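Local structure of TRAP-T family transporter, DctP (Periplasmic binding) subunit (Sulfitobacter sp. NAS-14.1, 4PF8) at residues A[27-31]-A[67-73]; A[83-89]-A[232-238]; A[163-167]-A[201-206]; A[193-198]-A[215-221]. The protein binds beta-D-galacturonate and, as the periplasmic solute-binding subunit of a TRAP transporter, probably delivers such sugar acids to the membrane components for uptake. All blocks are in the same frame, centred on the assembly; numbering follows the deposited sequence.

Interaction 1 of 4, residues A[27-31]-A[67-73]; sequences RGWNI and LGSQPDA. With GTR (beta-D-galactopyranuronic acid), chain D.
Trp29 lays its indole against the start of helix 70-79, and Ala73 meets it squarely: the methyl CB sits 3.4 Å from the centroid of the five-membered ring of Trp29, only 6° off the normal, a CH-pi contact over the face. With CG opposite the backbone N (chi1 -177°), the five-membered ring comes against Ala73 and the six-membered ring reaches Gln70. Further apolar contact comes at the rim, where Trp29 CD1 lies 4.0 Å from Leu67 CB, close to the ring plane. At the far end of the indole, CH2 of Trp29 is 3.7 Å from CB of Gln70, whose chain crosses the indole at about a right angle.

The polar part is a single direct hydrogen bond. Trp29 NE1 gives its proton to Gly68 O at 2.8 Å, nearly in the ring plane, which, with the Ala73 methyl on its face, helps to set the rotation of the indole. A water bridges the backbones, accepting from Leu67 N and bonding weakly to Asn30 O.

At the sugar, Gln70 NE2 donates to O3 of galacturonate at 3.2 Å, while Ile31 CG2 packs 3.7 Å from the same O3. The other end of the Gln70 amide, OE1, accepts from the backbone N of Ser88.

Strand 26-29 runs between strands 59-62 and 84-88 of the mixed sheet, and helix 70-79 covers it with Phe87 beside both Trp29 and Ala73.

Interaction 2 of 4, residues A[83-89]-A[232-238]; sequences DFGVFSL and IPECLCM. With GTR (beta-D-galactopyranuronic acid), chain D.
Phe87 and Cys235 form a hydrogen-bonded pair of two antiparallel strands, 84-88 and 234-238, and Gly85 with Cys237 forms the next. Four backbone bonds join these pairs; the straightest, Cys237 N to Gly85 O, is 2.9 Å at 169°. A fifth, Leu89 N to Pro233 O, extends the pairing past the strand end.

The packing is tight on both faces. On one, Cys237 SG lies 3.5 Å from CD2 of Phe87, an oblique sulfur-aromatic contact, and Leu89 CD1 reaches Cys235 CB at 3.6 Å. On the other, Val86 CG2 meets Leu236 CD1 at 3.8 Å, and the Val86 and Glu234 side chains cross at about a right angle.

The contact turns polar and hydrated at Ser88 and Glu234, where a water is held by three partners: it accepts from Ser88 OG and donates to Ile232 O and Glu234 OE2. The same OE2 takes the proton of the sugar O2 in a very short 2.5 Å bond, and Ser88 CB lies 3.4 Å from the sugar O4. Ser88 OG caps the following helix at Gly90 N.

Central neighbours in a five-stranded mixed sheet, the strands bring distant residues to the ligand cleft, as usual in periplasmic solute-binding proteins.

Interaction 3 of 4, residues A[163-167]-A[201-206]; sequences GMKVR and VVDGAE. With GTR (beta-D-galactopyranuronic acid), chain D.
Asp203 packs against Met164 and the start of strand 165-168, its CB 3.7 Å from CG of Met164, a selenomethionine. Its carboxylate then reaches back to the chain: OD2 accepts from Lys165 N at 2.9 Å in an almost straight bond, met on the anti side and 26° out of the carboxylate plane. A water links the same OD2 to Gly163 O, so this oxygen is gripped twice. The aliphatic chain of Lys165 slants across it, its CD 3.6 Å from Val201 O.

Backbone bonds continue the join. Lys165 O accepts from Asp203 N and, weakly, from Gly204 N; Arg167 N donates to Gly204 O at 2.9 Å. The two short strand segments run in roughly the same sense, 43° apart, and only Val166 and Gly204 form a bridge. Past it, a water accepts from Glu206 N and from Arg167 NH1.

This end serves the sugar. Arg167 turns sharply at its second torsion (chi2 -92°) and presents the edge of its guanidinium to the galacturonate carboxylate. NH1 gives to O6A at 2.8 Å and NH2 to O6B at 2.9 Å, both almost straight, a side-by-side pairing in which each N-H meets a different oxygen. Arg167 NE is held by Met188 O, and Glu206 makes a salt bridge to Arg146, another sugar-binding arginine. This paired arginine-carboxylate contact is consistent with the arginine by which TRAP solute-binding proteins recognise the acid group of their ligands.

Interaction 4 of 4, residues A[193-198]-A[215-221]; sequences VYQSIK and TSHFEVA
Tyr194 swings its CG opposite the backbone N (chi1 173°), and His217 turns its own CG beside the backbone N (chi1 -66°); together these torsions bring the tyrosine edge to Ser216 and set the imidazole face on Val193. The contact is a short helix packed on a weakly bonded helical turn, about 217-220, which is entered through an ST turn: Thr215 OG1 accepts from His217 N.

Val193 CG1 lies over one face of the imidazole, 3.3 Å from CE1 of His217. The ring is fixed from elsewhere too, since ND1 is hydrogen-bonded to Tyr149 OH. Next along, the Tyr194 ring turns its edge to the backbone, CE1 lying 3.6 Å from Ser216 O, close to the ring plane.

Further down the helix the contact becomes aliphatic. Ile197 CG2 meets Val220 CG2 at 3.6 Å and Ala221 CB at 3.9 Å, while Val220 CG1 rests against CB of Lys198.

No direct hydrogen bond crosses between the segments, and water does the bridging. One water accepts from Tyr194 N and is bonded to His217 NE2 in the imidazole plane. Another lies 2.6 Å from Tyr194 OH and donates to OE2 of Glu219, at 2.7 Å.

In the fold
Interactions 1 and 2 share the five-stranded sheet: strands 26-29 and 84-88 are neighbours in it, and Trp29 packs on Phe87. Interaction 2 is the buried core of that half, a run of backbone bonds with mainly apolar side chains, turning polar at Ser88 and Glu234, whereas interaction 1 is partly buried and relies on one indole against a helix start. Interactions 3 and 4 lie together across the ligand, joined where Val201 and Val202 bond to Ser196 O. Interaction 3 is mostly backbone and charge; interaction 4, only partly buried, is aliphatic and aromatic, with waters between its polar groups. Interactions 1 to 3 touch galacturonate, the first two at hydroxyls, the third at its carboxylate.

Interaction 1 of 4, residues A[27-31]-A[67-73]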
# COMPACT_ATOMS: atom_id res chain seq x y z
N ARG A 27 -5.66 14.68 -14.01
CA ARG A 27 -6.04 13.28 -13.93
C ARG A 27 -5.38 12.63 -12.72
O ARG A 27 -4.17 12.77 -12.50
CB ARG A 27 -5.67 12.53 -15.21
CG ARG A 27 -6.41 13.06 -16.40
CD ARG A 27 -6.39 12.07 -17.55
NE ARG A 27 -6.95 12.67 -18.76
CZ ARG A 27 -6.40 12.58 -19.97
NH1 ARG A 27 -5.26 11.92 -20.15
NH2 ARG A 27 -6.99 13.16 -21.00
N GLY A 28 -6.18 11.93 -11.93
CA GLY A 28 -5.72 11.25 -10.74
C GLY A 28 -5.91 9.75 -10.81
O GLY A 28 -6.91 9.27 -11.36
N TRP A 29 -4.93 9.01 -10.31
CA TRP A 29 -4.93 7.55 -10.41
C TRP A 29 -5.31 6.91 -9.09
O TRP A 29 -4.77 7.26 -8.05
CB TRP A 29 -3.55 7.06 -10.80
CG TRP A 29 -3.42 5.56 -11.00
CD1 TRP A 29 -3.60 4.87 -12.15
CD2 TRP A 29 -3.08 4.59 -10.00
NE1 TRP A 29 -3.39 3.52 -11.95
CE2 TRP A 29 -3.06 3.33 -10.63
CE3 TRP A 29 -2.75 4.67 -8.64
CZ2 TRP A 29 -2.74 2.15 -9.94
CZ3 TRP A 29 -2.44 3.50 -7.96
CH2 TRP A 29 -2.43 2.26 -8.61
N ASN A 30 -6.21 5.94 -9.16
CA ASN A 30 -6.58 5.12 -8.01
C ASN A 30 -6.71 3.69 -8.51
O ASN A 30 -7.35 3.45 -9.52
CB ASN A 30 -7.92 5.60 -7.49
CG ASN A 30 -8.39 4.88 -6.23
OD1 ASN A 30 -7.62 4.29 -5.48
ND2 ASN A 30 -9.66 5.00 -5.96
N ILE A 31 -6.15 2.74 -7.76
CA ILE A 31 -6.27 1.33 -8.08
C ILE A 31 -7.59 0.72 -7.61
O ILE A 31 -8.01 -0.32 -8.10
CB ILE A 31 -5.08 0.55 -7.49
CG1 ILE A 31 -4.84 -0.77 -8.23
CG2 ILE A 31 -5.26 0.32 -5.99
CD1 ILE A 31 -3.50 -1.41 -7.82
N LEU A 67 -6.27 3.57 -15.58
CA LEU A 67 -5.18 4.30 -16.23
C LEU A 67 -3.82 3.62 -16.10
O LEU A 67 -2.82 4.15 -16.57
CB LEU A 67 -5.09 5.74 -15.72
CG LEU A 67 -6.33 6.60 -15.93
CD1 LEU A 67 -5.98 8.00 -15.47
CD2 LEU A 67 -6.78 6.57 -17.39
N GLY A 68 -3.79 2.43 -15.50
CA GLY A 68 -2.59 1.62 -15.51
C GLY A 68 -2.39 0.78 -14.26
O GLY A 68 -3.00 1.04 -13.23
N SER A 69 -1.53 -0.21 -14.36
CA SER A 69 -1.02 -0.92 -13.20
C SER A 69 -0.21 0.04 -12.33
O SER A 69 0.21 1.11 -12.77
CB SER A 69 -0.14 -2.09 -13.63
OG SER A 69 1.10 -1.61 -14.11
N GLN A 70 0.02 -0.34 -11.09
CA GLN A 70 0.61 0.59 -10.18
C GLN A 70 2.05 1.00 -10.55
O GLN A 70 2.37 2.19 -10.49
CB GLN A 70 0.50 0.08 -8.72
CG GLN A 70 0.99 1.11 -7.73
CD GLN A 70 0.28 1.09 -6.37
OE1 GLN A 70 0.19 2.12 -5.70
NE2 GLN A 70 -0.24 -0.05 -5.98
N PRO A 71 2.93 0.06 -10.91
CA PRO A 71 4.28 0.48 -11.30
C PRO A 71 4.25 1.45 -12.49
O PRO A 71 5.01 2.42 -12.52
CB PRO A 71 4.99 -0.83 -11.65
CG PRO A 71 4.20 -1.90 -10.89
CD PRO A 71 2.78 -1.42 -10.89
N ASP A 72 3.36 1.19 -13.44
CA ASP A 72 3.27 2.04 -14.64
C ASP A 72 2.67 3.39 -14.28
O ASP A 72 3.07 4.40 -14.83
CB ASP A 72 2.44 1.38 -15.72
CG ASP A 72 3.12 0.16 -16.33
OD1 ASP A 72 4.37 0.06 -16.29
OD2 ASP A 72 2.37 -0.70 -16.84
N ALA A 73 1.73 3.43 -13.34
CA ALA A 73 1.14 4.70 -12.92
C ALA A 73 2.16 5.58 -12.21
O ALA A 73 2.18 6.80 -12.38
CB ALA A 73 -0.08 4.45 -12.04
C1 GTR D . -3.53 -2.68 -1.55
C2 GTR D . -3.02 -1.32 -1.86
C3 GTR D . -3.00 -1.18 -3.37
C4 GTR D . -2.10 -2.24 -4.01
C5 GTR D . -2.65 -3.58 -3.56
C6 GTR D . -1.76 -4.72 -4.06
O1 GTR D . -3.52 -2.91 -0.10
O2 GTR D . -3.94 -0.35 -1.29
O3 GTR D . -2.40 0.10 -3.66
O4 GTR D . -0.77 -2.05 -3.51
O5 GTR D . -2.72 -3.66 -2.12
O6A GTR D . -1.68 -5.72 -3.31
O6B GTR D . -1.30 -4.65 -5.22
O HOH W 1 -6.69 4.46 -12.64

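Interaction 2 of 4, residues A[83-89]-A[232-238]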
# COMPACT_ATOMS: atom_id res chain seq x y z
N ASP A 83 -1.30 13.51 -13.06
CA ASP A 83 -1.06 14.64 -12.17
C ASP A 83 -1.02 14.30 -10.69
O ASP A 83 -0.24 14.89 -9.95
CB ASP A 83 -2.12 15.71 -12.40
CG ASP A 83 -2.12 16.19 -13.82
OD1 ASP A 83 -1.12 16.85 -14.20
OD2 ASP A 83 -3.05 15.83 -14.59
N PHE A 84 -1.88 13.40 -10.27
CA PHE A 84 -1.90 12.97 -8.87
C PHE A 84 -2.33 11.54 -8.74
O PHE A 84 -2.83 10.92 -9.68
CB PHE A 84 -2.75 13.92 -8.00
CG PHE A 84 -4.24 13.89 -8.26
CD1 PHE A 84 -4.79 14.48 -9.40
CD2 PHE A 84 -5.10 13.34 -7.32
CE1 PHE A 84 -6.17 14.47 -9.62
CE2 PHE A 84 -6.49 13.35 -7.54
CZ PHE A 84 -7.01 13.93 -8.70
N GLY A 85 -2.12 10.98 -7.55
CA GLY A 85 -2.51 9.61 -7.30
C GLY A 85 -2.35 9.25 -5.85
O GLY A 85 -1.75 10.00 -5.10
N VAL A 86 -2.93 8.14 -5.46
CA VAL A 86 -2.56 7.51 -4.20
C VAL A 86 -1.90 6.19 -4.55
O VAL A 86 -2.51 5.35 -5.22
CB VAL A 86 -3.74 7.27 -3.27
CG1 VAL A 86 -3.33 6.42 -2.08
CG2 VAL A 86 -4.31 8.61 -2.79
N PHE A 87 -0.66 6.07 -4.12
CA PHE A 87 0.16 4.90 -4.41
C PHE A 87 0.60 4.21 -3.13
O PHE A 87 1.07 4.87 -2.19
CB PHE A 87 1.45 5.29 -5.15
CG PHE A 87 1.25 5.99 -6.45
CD1 PHE A 87 0.51 5.44 -7.47
CD2 PHE A 87 1.90 7.18 -6.70
CE1 PHE A 87 0.35 6.09 -8.67
CE2 PHE A 87 1.76 7.83 -7.93
CZ PHE A 87 0.96 7.28 -8.90
N SER A 88 0.52 2.90 -3.12
CA SER A 88 1.17 2.14 -2.07
C SER A 88 2.66 2.38 -2.21
O SER A 88 3.19 2.38 -3.33
CB SER A 88 0.87 0.67 -2.26
OG SER A 88 1.58 -0.16 -1.34
N LEU A 89 3.35 2.52 -1.08
CA LEU A 89 4.80 2.59 -1.14
C LEU A 89 5.43 1.23 -1.51
O LEU A 89 6.62 1.17 -1.82
CB LEU A 89 5.34 3.13 0.17
CG LEU A 89 5.39 4.64 0.23
CD1 LEU A 89 4.04 5.28 0.06
CD2 LEU A 89 6.03 5.11 1.55
N ILE A 232 2.06 -1.12 5.14
CA ILE A 232 2.64 -0.37 4.03
C ILE A 232 1.84 0.91 3.83
O ILE A 232 0.70 0.86 3.41
CB ILE A 232 2.71 -1.20 2.74
CG1 ILE A 232 3.52 -2.48 2.99
CG2 ILE A 232 3.35 -0.41 1.62
CD1 ILE A 232 3.77 -3.27 1.81
N PRO A 233 2.44 2.05 4.18
CA PRO A 233 1.73 3.32 3.99
C PRO A 233 1.49 3.61 2.53
O PRO A 233 2.20 3.06 1.69
CB PRO A 233 2.69 4.37 4.55
CG PRO A 233 3.72 3.60 5.31
CD PRO A 233 3.80 2.27 4.68
N GLU A 234 0.50 4.45 2.25
CA GLU A 234 0.25 4.89 0.89
C GLU A 234 0.42 6.39 0.86
O GLU A 234 0.30 7.05 1.90
CB GLU A 234 -1.15 4.48 0.46
CG GLU A 234 -1.34 3.03 0.78
CD GLU A 234 -2.41 2.35 -0.00
OE1 GLU A 234 -3.42 3.00 -0.35
OE2 GLU A 234 -2.24 1.13 -0.26
N CYS A 235 0.74 6.92 -0.30
CA CYS A 235 1.05 8.31 -0.41
C CYS A 235 0.13 8.97 -1.42
O CYS A 235 0.07 8.53 -2.58
CB CYS A 235 2.50 8.45 -0.81
SG CYS A 235 3.05 10.13 -0.94
N LEU A 236 -0.62 9.96 -0.94
CA LEU A 236 -1.33 10.88 -1.82
C LEU A 236 -0.26 11.81 -2.33
O LEU A 236 0.41 12.50 -1.55
CB LEU A 236 -2.40 11.68 -1.06
CG LEU A 236 -3.00 12.82 -1.89
CD1 LEU A 236 -3.84 12.33 -3.06
CD2 LEU A 236 -3.83 13.74 -0.98
N CYS A 237 -0.05 11.82 -3.64
CA CYS A 237 1.01 12.64 -4.17
C CYS A 237 0.69 13.23 -5.50
O CYS A 237 -0.23 12.83 -6.18
CB CYS A 237 2.26 11.83 -4.31
SG CYS A 237 2.03 10.40 -5.33
N MSE A 238 1.53 14.18 -5.86
CA MSE A 238 1.37 14.91 -7.09
C MSE A 238 2.62 14.76 -7.89
O MSE A 238 3.72 14.65 -7.35
CB MSE A 238 1.15 16.38 -6.76
CG MSE A 238 0.93 17.26 -7.94
SE MSE A 238 -0.20 18.76 -7.41
CE MSE A 238 -1.59 17.68 -6.89
C1 GTR D . -3.53 -2.68 -1.55
C2 GTR D . -3.02 -1.32 -1.86
C3 GTR D . -3.00 -1.18 -3.37
C4 GTR D . -2.10 -2.24 -4.01
C5 GTR D . -2.65 -3.58 -3.56
C6 GTR D . -1.76 -4.72 -4.06
O1 GTR D . -3.52 -2.91 -0.10
O2 GTR D . -3.94 -0.35 -1.29
O3 GTR D . -2.40 0.10 -3.66
O4 GTR D . -0.77 -2.05 -3.51
O5 GTR D . -2.72 -3.66 -2.12
O6A GTR D . -1.68 -5.72 -3.31
O6B GTR D . -1.30 -4.65 -5.22
O HOH W 2 -0.11 -0.14 0.86

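Interaction 3 of 4, residues A[163-167]-A[201-206]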
# COMPACT_ATOMS: atom_id res chain seq x y z
N GLY A 163 5.47 -24.59 -0.14
CA GLY A 163 4.88 -25.13 -1.35
C GLY A 163 3.72 -24.31 -1.88
O GLY A 163 3.19 -24.59 -2.95
N MSE A 164 3.30 -23.30 -1.15
CA MSE A 164 2.13 -22.52 -1.57
C MSE A 164 2.51 -21.54 -2.66
O MSE A 164 3.54 -20.90 -2.58
CB MSE A 164 1.55 -21.75 -0.38
CG MSE A 164 0.22 -21.09 -0.62
SE MSE A 164 -0.56 -20.58 1.10
CE MSE A 164 -1.04 -22.28 1.82
N LYS A 165 1.62 -21.39 -3.65
CA LYS A 165 1.83 -20.41 -4.70
C LYS A 165 1.14 -19.11 -4.31
O LYS A 165 -0.09 -19.05 -4.22
CB LYS A 165 1.29 -20.91 -6.05
CG LYS A 165 2.08 -22.06 -6.65
CD LYS A 165 1.42 -22.61 -7.91
CE LYS A 165 2.29 -23.70 -8.51
NZ LYS A 165 1.58 -24.48 -9.57
N VAL A 166 1.93 -18.09 -4.02
CA VAL A 166 1.42 -16.86 -3.43
C VAL A 166 1.74 -15.69 -4.36
O VAL A 166 2.88 -15.49 -4.76
CB VAL A 166 2.08 -16.59 -2.05
CG1 VAL A 166 1.47 -15.34 -1.41
CG2 VAL A 166 1.89 -17.80 -1.10
N ARG A 167 0.71 -14.93 -4.71
CA ARG A 167 0.93 -13.70 -5.48
C ARG A 167 1.49 -12.65 -4.54
O ARG A 167 1.05 -12.54 -3.40
CB ARG A 167 -0.36 -13.20 -6.09
CG ARG A 167 -0.25 -11.84 -6.75
CD ARG A 167 -0.58 -10.72 -5.77
NE ARG A 167 -0.47 -9.41 -6.42
CZ ARG A 167 -0.74 -8.25 -5.82
NH1 ARG A 167 -1.15 -8.21 -4.55
NH2 ARG A 167 -0.61 -7.13 -6.48
N VAL A 201 -4.75 -21.03 -10.18
CA VAL A 201 -3.35 -21.06 -10.57
C VAL A 201 -2.43 -20.43 -9.51
O VAL A 201 -1.26 -20.79 -9.42
CB VAL A 201 -3.13 -20.55 -11.97
CG1 VAL A 201 -3.96 -21.39 -12.96
CG2 VAL A 201 -3.47 -19.13 -12.05
N VAL A 202 -2.96 -19.53 -8.68
CA VAL A 202 -2.26 -19.18 -7.45
C VAL A 202 -3.15 -19.61 -6.30
O VAL A 202 -4.38 -19.60 -6.41
CB VAL A 202 -1.83 -17.70 -7.31
CG1 VAL A 202 -1.16 -17.20 -8.59
CG2 VAL A 202 -2.99 -16.84 -6.93
N ASP A 203 -2.53 -20.03 -5.21
CA ASP A 203 -3.28 -20.49 -4.05
C ASP A 203 -3.81 -19.32 -3.22
O ASP A 203 -4.83 -19.43 -2.55
CB ASP A 203 -2.37 -21.35 -3.18
CG ASP A 203 -1.94 -22.63 -3.86
OD1 ASP A 203 -2.82 -23.29 -4.49
OD2 ASP A 203 -0.75 -23.01 -3.77
N GLY A 204 -3.13 -18.18 -3.29
CA GLY A 204 -3.51 -17.07 -2.45
C GLY A 204 -2.63 -15.86 -2.65
O GLY A 204 -1.85 -15.75 -3.61
N ALA A 205 -2.78 -14.94 -1.72
CA ALA A 205 -2.12 -13.66 -1.77
C ALA A 205 -2.13 -13.08 -0.36
O ALA A 205 -2.37 -13.80 0.61
CB ALA A 205 -2.88 -12.75 -2.78
N GLU A 206 -1.85 -11.79 -0.21
CA GLU A 206 -1.88 -11.19 1.12
C GLU A 206 -2.30 -9.73 0.98
O GLU A 206 -1.92 -9.06 0.04
CB GLU A 206 -0.54 -11.31 1.84
CG GLU A 206 0.67 -11.12 0.96
CD GLU A 206 1.05 -9.68 0.79
OE1 GLU A 206 1.23 -9.24 -0.38
OE2 GLU A 206 1.16 -8.98 1.82
C1 GTR D . -3.53 -2.68 -1.55
C2 GTR D . -3.02 -1.32 -1.86
C3 GTR D . -3.00 -1.18 -3.37
C4 GTR D . -2.10 -2.24 -4.01
C5 GTR D . -2.65 -3.58 -3.56
C6 GTR D . -1.76 -4.72 -4.06
O1 GTR D . -3.52 -2.91 -0.10
O2 GTR D . -3.94 -0.35 -1.29
O3 GTR D . -2.40 0.10 -3.66
O4 GTR D . -0.77 -2.05 -3.51
O5 GTR D . -2.72 -3.66 -2.12
O6A GTR D . -1.68 -5.72 -3.31
O6B GTR D . -1.30 -4.65 -5.22
O HOH W 3 0.67 -25.06 -4.87
O HOH W 4 -0.36 -10.31 -2.34

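Interaction 4 of 4, residues A[193-198]-A[215-221]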
# COMPACT_ATOMS: atom_id res chain seq x y z
N VAL A 193 -5.30 -10.57 -9.88
CA VAL A 193 -5.26 -11.55 -8.80
C VAL A 193 -6.56 -12.37 -8.70
O VAL A 193 -6.52 -13.58 -8.50
CB VAL A 193 -4.97 -10.86 -7.46
CG1 VAL A 193 -5.04 -11.85 -6.31
CG2 VAL A 193 -3.58 -10.17 -7.51
N TYR A 194 -7.72 -11.72 -8.81
CA TYR A 194 -8.98 -12.44 -8.62
C TYR A 194 -9.08 -13.64 -9.56
O TYR A 194 -9.40 -14.75 -9.12
CB TYR A 194 -10.17 -11.51 -8.83
CG TYR A 194 -11.49 -12.22 -8.81
CD1 TYR A 194 -12.10 -12.55 -7.62
CD2 TYR A 194 -12.12 -12.58 -10.00
CE1 TYR A 194 -13.32 -13.20 -7.59
CE2 TYR A 194 -13.34 -13.22 -9.99
CZ TYR A 194 -13.93 -13.54 -8.78
OH TYR A 194 -15.15 -14.19 -8.77
N GLN A 195 -8.82 -13.43 -10.84
CA GLN A 195 -8.92 -14.52 -11.79
C GLN A 195 -7.92 -15.62 -11.51
O GLN A 195 -8.22 -16.80 -11.70
CB GLN A 195 -8.77 -14.02 -13.23
CG GLN A 195 -10.01 -13.34 -13.77
CD GLN A 195 -11.19 -14.28 -13.89
OE1 GLN A 195 -11.02 -15.48 -14.12
NE2 GLN A 195 -12.39 -13.74 -13.73
N SER A 196 -6.72 -15.25 -11.09
CA SER A 196 -5.69 -16.22 -10.81
C SER A 196 -6.02 -17.06 -9.60
O SER A 196 -5.73 -18.26 -9.60
CB SER A 196 -4.32 -15.56 -10.68
OG SER A 196 -3.79 -15.31 -11.98
N ILE A 197 -6.62 -16.46 -8.58
CA ILE A 197 -7.08 -17.27 -7.44
C ILE A 197 -8.31 -18.10 -7.84
O ILE A 197 -8.41 -19.30 -7.53
CB ILE A 197 -7.40 -16.43 -6.20
CG1 ILE A 197 -6.16 -15.66 -5.74
CG2 ILE A 197 -7.93 -17.33 -5.09
CD1 ILE A 197 -6.39 -14.73 -4.55
N LYS A 198 -9.26 -17.48 -8.53
CA LYS A 198 -10.49 -18.19 -8.92
C LYS A 198 -10.19 -19.44 -9.74
O LYS A 198 -10.83 -20.48 -9.54
CB LYS A 198 -11.37 -17.26 -9.75
CG LYS A 198 -12.73 -17.86 -10.13
CD LYS A 198 -13.49 -16.97 -11.10
CE LYS A 198 -14.56 -17.76 -11.87
NZ LYS A 198 -14.00 -18.48 -13.07
N THR A 215 -12.35 -6.61 -3.53
CA THR A 215 -11.95 -7.25 -4.79
C THR A 215 -12.62 -8.59 -5.00
O THR A 215 -12.41 -9.23 -6.04
CB THR A 215 -10.46 -7.53 -4.79
OG1 THR A 215 -10.16 -8.37 -3.67
CG2 THR A 215 -9.65 -6.24 -4.74
N SER A 216 -13.40 -9.02 -4.02
CA SER A 216 -14.01 -10.34 -4.01
C SER A 216 -13.00 -11.48 -3.86
O SER A 216 -13.36 -12.64 -4.06
CB SER A 216 -14.89 -10.58 -5.23
OG SER A 216 -15.96 -9.65 -5.29
N HIS A 217 -11.75 -11.19 -3.52
CA HIS A 217 -10.80 -12.27 -3.29
C HIS A 217 -11.33 -13.21 -2.21
O HIS A 217 -11.05 -14.41 -2.25
CB HIS A 217 -9.42 -11.77 -2.89
CG HIS A 217 -8.72 -11.00 -3.96
ND1 HIS A 217 -7.53 -10.34 -3.75
CD2 HIS A 217 -9.07 -10.75 -5.25
CE1 HIS A 217 -7.18 -9.72 -4.86
NE2 HIS A 217 -8.10 -9.94 -5.78
N PHE A 218 -12.09 -12.67 -1.25
CA PHE A 218 -12.59 -13.50 -0.16
C PHE A 218 -13.59 -14.52 -0.61
O PHE A 218 -13.84 -15.48 0.10
CB PHE A 218 -13.18 -12.65 0.95
CG PHE A 218 -14.57 -12.13 0.68
CD1 PHE A 218 -14.78 -11.09 -0.20
CD2 PHE A 218 -15.67 -12.68 1.33
CE1 PHE A 218 -16.05 -10.59 -0.45
CE2 PHE A 218 -16.96 -12.18 1.09
CZ PHE A 218 -17.14 -11.14 0.20
N GLU A 219 -14.16 -14.35 -1.80
CA GLU A 219 -15.10 -15.32 -2.33
C GLU A 219 -14.40 -16.53 -2.94
O GLU A 219 -15.03 -17.58 -3.14
CB GLU A 219 -16.02 -14.68 -3.37
CG GLU A 219 -16.92 -13.60 -2.76
CD GLU A 219 -17.86 -12.95 -3.76
OE1 GLU A 219 -18.81 -12.26 -3.32
OE2 GLU A 219 -17.67 -13.13 -4.98
N VAL A 220 -13.12 -16.39 -3.26
CA VAL A 220 -12.37 -17.46 -3.92
C VAL A 220 -11.19 -17.98 -3.09
O VAL A 220 -10.57 -18.98 -3.44
CB VAL A 220 -11.91 -17.04 -5.34
CG1 VAL A 220 -13.12 -16.92 -6.28
CG2 VAL A 220 -11.16 -15.74 -5.31
N ALA A 221 -10.87 -17.30 -1.99
CA ALA A 221 -9.82 -17.74 -1.06
C ALA A 221 -10.41 -17.60 0.34
O ALA A 221 -10.39 -16.51 0.92
CB ALA A 221 -8.57 -16.90 -1.23
O HOH W 5 -7.98 -8.78 -8.36
O HOH W 6 -16.55 -14.90 -6.72